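Local coordinates for protein lactococcus lactis MG1363 DpsA (Lactococcus lactis, PDB 1ZS3) that probably protects DNA from oxidative stress as a twelve-subunit Dps protein, with an N-terminal helix required for DNA binding, at residues 67-70 and 71-75; 124-127 and 128-131. One frame throughout, in Å; residues are numbered along the deposited sequence.

Contact 1. Residues 67-70 and 71-75; sequences REVE and YFFKI
Arg67 and Tyr71, one helical turn apart, bring a guanidinium and a phenol ring together. NH2 of Arg67 approaches CE2 of Tyr71 at 3.8 Å, with the two flat groups inclined by 34°. Bends at chi2 (-71°) and chi3 (-88°) carry the arginine chain forward to the ring. NH2 also reaches OE1 of Glu70 at 3.2 Å, a salt bridge whose hydrogen bond is weak, and the guanidinium makes a cation-pi contact with Tyr154. One charge is thus probably shared between a carboxylate and an aromatic ring from another helix. On a neighbouring strip of the helix Val69 and Phe73 lie side by side and point the same way. CG1 of Val69, anti to its backbone nitrogen, rests 3.6 Å from CE1 of Phe73. Behind these side chains run the i to i+4 bonds of an alpha-helix: Tyr71 N to Arg67 O and Phe72 N to Glu68 O, both 3.0 Å, then the straighter Phe73 N to Val69 O at 3.1 Å. Farther out, Phe72 meets Phe39 edge-to-face, while Tyr71 and Ile75 pack on Leu151. Phe72 also touches Thr46 of the second subunit, and Phe73 reaches Arg62 there. NZ of Lys74 reaches OE2 of Glu150 on helix 142-165 in a salt bridge, and OE1 of Glu68 accepts from NE2 of Gln125. The charged groups thus have partners within the turn and on helices 111-138 and 142-165, which probably lowers the cost of their partial burial.

Contact 2. Residues 124-127 and 128-131; sequences AQNM and FITR
The ring of Phe128 lies with its edge near the carbonyl oxygen of Ala124, one turn back, with CD1 3.6 Å from that O atom. Its CG stands anti to the carbonyl carbon (chi1 -64°), which turns the ring back along the helix. Beyond the helix the ring meets His33 edge-to-face and packs on Val34. An alanine in place of Phe128 is likely to leave His33 without its aromatic mate and open a gap beside Val34. The carbonyls that follow are occupied in turn. Gln125 O accepts two backbone donors, Ile129 N at 3.3 Å, lying in the carbonyl plane, and more weakly Phe128 N at 3.4 Å. Asn126 O receives Thr130 N at 3.0 Å, a straighter bond at 159°. This turn belongs to helix 111-138, one of the four long helices of the Dps bundle, a ferritin-like fold, and it lies against helices 27-51 and 142-165. The side-chain amides serve neighbouring helices: NE2 of Gln125 donates to both Glu41 OE2 and Glu68 OE1, and OD1 of Asn126 accepts from ND2 of Asn155. CD1 of Ile129 lies along the backbone O of Gln125 and is 4.0 Å from both Gln125 CB and Asn126 OD1. On the exposed flank, Met127 O is met by a side chain: Arg131 bends at chi3 (-107°), and its NE makes a weak bond of 3.4 Å to Met127 O, which lies at the guanidinium's edge, near its plane, while the side chain of Arg131 touches Met30.

In the fold
Contacts 1 and 2 are single turns on two different long helices, 55-81 and 111-138, with their centres about 16 Å apart. Both press on helices 27-51 and 142-165, and they join directly where Glu68 OE1 and Gln125 NE2 lie 3.2 Å apart, a probable hydrogen bond in the bundle interior. Both are only partly buried, yet their outer sides differ. Residues 67-75 use aromatic groups against a second subunit and make salt bridges, Arg67 with Glu70 and Lys74 with Glu150, whereas 124-131 has exposed Met127 and Arg131 on its outer side and turns inward apolar groups and amides, that of Gln125 donating to carboxylates. Contact 1 thus adds assembly to bundle packing; contact 2 also packs on loop residues such as Phe99 and Ile100.

Contact 1. Residues 67-70 and 71-75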
# COMPACT_ATOMS: atom_id res chain seq x y z
N ARG A 67 22.10 3.87 -7.92
CA ARG A 67 21.74 5.13 -8.50
C ARG A 67 22.59 5.42 -9.73
O ARG A 67 22.13 6.07 -10.67
CB ARG A 67 21.87 6.28 -7.49
CG ARG A 67 21.03 6.17 -6.22
CD ARG A 67 19.52 6.36 -6.38
NE ARG A 67 19.22 7.78 -6.24
CZ ARG A 67 18.83 8.59 -7.24
NH1 ARG A 67 18.62 9.89 -6.98
NH2 ARG A 67 18.62 8.12 -8.47
N GLU A 68 23.85 4.98 -9.70
CA GLU A 68 24.77 5.23 -10.81
C GLU A 68 24.33 4.39 -12.01
O GLU A 68 24.36 4.87 -13.13
CB GLU A 68 26.22 4.98 -10.40
CG GLU A 68 26.76 5.94 -9.31
CD GLU A 68 27.39 7.23 -9.81
OE1 GLU A 68 28.60 7.21 -10.11
OE2 GLU A 68 26.72 8.28 -9.85
N VAL A 69 23.85 3.18 -11.80
CA VAL A 69 23.27 2.38 -12.86
C VAL A 69 21.94 2.95 -13.35
O VAL A 69 21.58 2.79 -14.51
CB VAL A 69 23.03 0.97 -12.35
CG1 VAL A 69 22.22 0.11 -13.36
CG2 VAL A 69 24.34 0.30 -11.99
N GLU A 70 21.20 3.56 -12.44
CA GLU A 70 19.93 4.17 -12.75
C GLU A 70 20.11 5.35 -13.70
O GLU A 70 19.29 5.57 -14.59
CB GLU A 70 19.27 4.66 -11.48
CG GLU A 70 18.04 3.87 -11.02
CD GLU A 70 17.55 4.32 -9.63
OE1 GLU A 70 17.08 5.50 -9.48
OE2 GLU A 70 17.63 3.51 -8.69
N TYR A 71 21.16 6.13 -13.46
CA TYR A 71 21.49 7.26 -14.28
C TYR A 71 22.11 6.76 -15.59
O TYR A 71 21.97 7.41 -16.63
CB TYR A 71 22.44 8.23 -13.54
CG TYR A 71 21.71 9.16 -12.62
CD1 TYR A 71 20.76 10.02 -13.13
CD2 TYR A 71 21.93 9.16 -11.25
CE1 TYR A 71 20.07 10.85 -12.32
CE2 TYR A 71 21.22 10.01 -10.42
CZ TYR A 71 20.28 10.84 -10.98
OH TYR A 71 19.52 11.71 -10.23
N PHE A 72 22.81 5.61 -15.55
CA PHE A 72 23.36 5.02 -16.74
C PHE A 72 22.22 4.80 -17.72
O PHE A 72 22.28 5.30 -18.86
CB PHE A 72 24.10 3.71 -16.45
CG PHE A 72 24.86 3.20 -17.62
CD1 PHE A 72 24.27 2.30 -18.50
CD2 PHE A 72 26.12 3.70 -17.91
CE1 PHE A 72 24.97 1.82 -19.63
CE2 PHE A 72 26.83 3.23 -19.03
CZ PHE A 72 26.26 2.29 -19.89
N PHE A 73 21.16 4.10 -17.31
CA PHE A 73 20.02 3.81 -18.20
C PHE A 73 19.23 5.09 -18.55
O PHE A 73 18.68 5.21 -19.63
CB PHE A 73 19.06 2.78 -17.59
CG PHE A 73 19.58 1.36 -17.61
CD1 PHE A 73 20.02 0.75 -16.43
CD2 PHE A 73 19.62 0.64 -18.79
CE1 PHE A 73 20.49 -0.54 -16.44
CE2 PHE A 73 20.13 -0.67 -18.81
CZ PHE A 73 20.55 -1.26 -17.63
N LYS A 74 19.20 6.05 -17.65
CA LYS A 74 18.30 7.17 -17.84
C LYS A 74 18.87 8.07 -18.96
O LYS A 74 18.14 8.53 -19.83
CB LYS A 74 18.06 7.92 -16.54
CG LYS A 74 16.91 8.89 -16.58
CD LYS A 74 17.16 10.15 -15.71
CE LYS A 74 15.86 10.66 -15.00
NZ LYS A 74 15.90 12.15 -14.74
N ILE A 75 20.17 8.32 -18.87
CA ILE A 75 20.88 9.18 -19.79
C ILE A 75 21.13 8.53 -21.15
O ILE A 75 21.11 9.22 -22.17
CB ILE A 75 22.17 9.65 -19.13
CG1 ILE A 75 21.80 10.39 -17.83
CG2 ILE A 75 22.92 10.64 -20.02
CD1 ILE A 75 22.95 11.03 -17.22

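Contact 2. Residues 124-127 and 128-131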
# COMPACT_ATOMS: atom_id res chain seq x y z
N ALA A 124 35.61 14.56 -9.52
CA ALA A 124 36.20 14.34 -10.86
C ALA A 124 35.13 14.09 -11.87
O ALA A 124 35.23 14.61 -12.97
CB ALA A 124 37.23 13.20 -10.87
N GLN A 125 34.07 13.35 -11.53
CA GLN A 125 32.99 13.13 -12.49
C GLN A 125 32.35 14.47 -12.90
O GLN A 125 31.85 14.58 -14.04
CB GLN A 125 31.85 12.24 -11.95
CG GLN A 125 32.26 10.86 -11.44
CD GLN A 125 31.08 9.98 -11.21
OE1 GLN A 125 30.06 10.15 -11.85
NE2 GLN A 125 31.20 9.05 -10.27
N ASN A 126 32.42 15.48 -12.01
CA ASN A 126 31.74 16.78 -12.24
C ASN A 126 32.37 17.66 -13.32
O ASN A 126 31.65 18.41 -13.94
CB ASN A 126 31.56 17.61 -10.96
CG ASN A 126 30.28 17.21 -10.18
OD1 ASN A 126 29.45 16.42 -10.65
ND2 ASN A 126 30.13 17.76 -8.98
N MET A 127 33.68 17.58 -13.50
CA MET A 127 34.37 18.34 -14.58
C MET A 127 33.78 18.01 -15.94
O MET A 127 33.65 18.91 -16.77
CB MET A 127 35.88 18.03 -14.62
CG MET A 127 36.74 18.66 -13.49
SD MET A 127 38.24 17.63 -13.17
CE MET A 127 38.33 17.56 -11.22
N PHE A 128 33.41 16.75 -16.16
CA PHE A 128 32.87 16.27 -17.41
C PHE A 128 31.35 16.47 -17.58
O PHE A 128 30.87 16.61 -18.71
CB PHE A 128 33.17 14.78 -17.55
CG PHE A 128 34.63 14.46 -17.64
CD1 PHE A 128 35.46 14.56 -16.52
CD2 PHE A 128 35.20 14.07 -18.86
CE1 PHE A 128 36.81 14.27 -16.62
CE2 PHE A 128 36.54 13.78 -18.94
CZ PHE A 128 37.35 13.87 -17.82
N ILE A 129 30.61 16.40 -16.46
CA ILE A 129 29.15 16.54 -16.47
C ILE A 129 28.85 17.98 -16.78
O ILE A 129 28.03 18.26 -17.63
CB ILE A 129 28.61 16.06 -15.09
CG1 ILE A 129 28.55 14.53 -15.06
CG2 ILE A 129 27.30 16.65 -14.78
CD1 ILE A 129 28.57 13.88 -13.66
N THR A 130 29.52 18.86 -16.05
CA THR A 130 29.46 20.31 -16.25
C THR A 130 29.50 20.68 -17.73
O THR A 130 28.66 21.44 -18.21
CB THR A 130 30.60 20.97 -15.45
OG1 THR A 130 30.11 21.29 -14.14
CG2 THR A 130 31.02 22.31 -16.01
N ARG A 131 30.46 20.11 -18.44
CA ARG A 131 30.66 20.37 -19.84
C ARG A 131 29.52 19.79 -20.66
O ARG A 131 29.04 20.43 -21.58
CB ARG A 131 32.02 19.80 -20.31
CG ARG A 131 33.23 20.62 -19.81
CD ARG A 131 34.57 20.29 -20.50
NE ARG A 131 35.47 19.53 -19.61
CZ ARG A 131 36.63 18.98 -19.98
NH1 ARG A 131 37.36 18.32 -19.07
NH2 ARG A 131 37.06 19.07 -21.24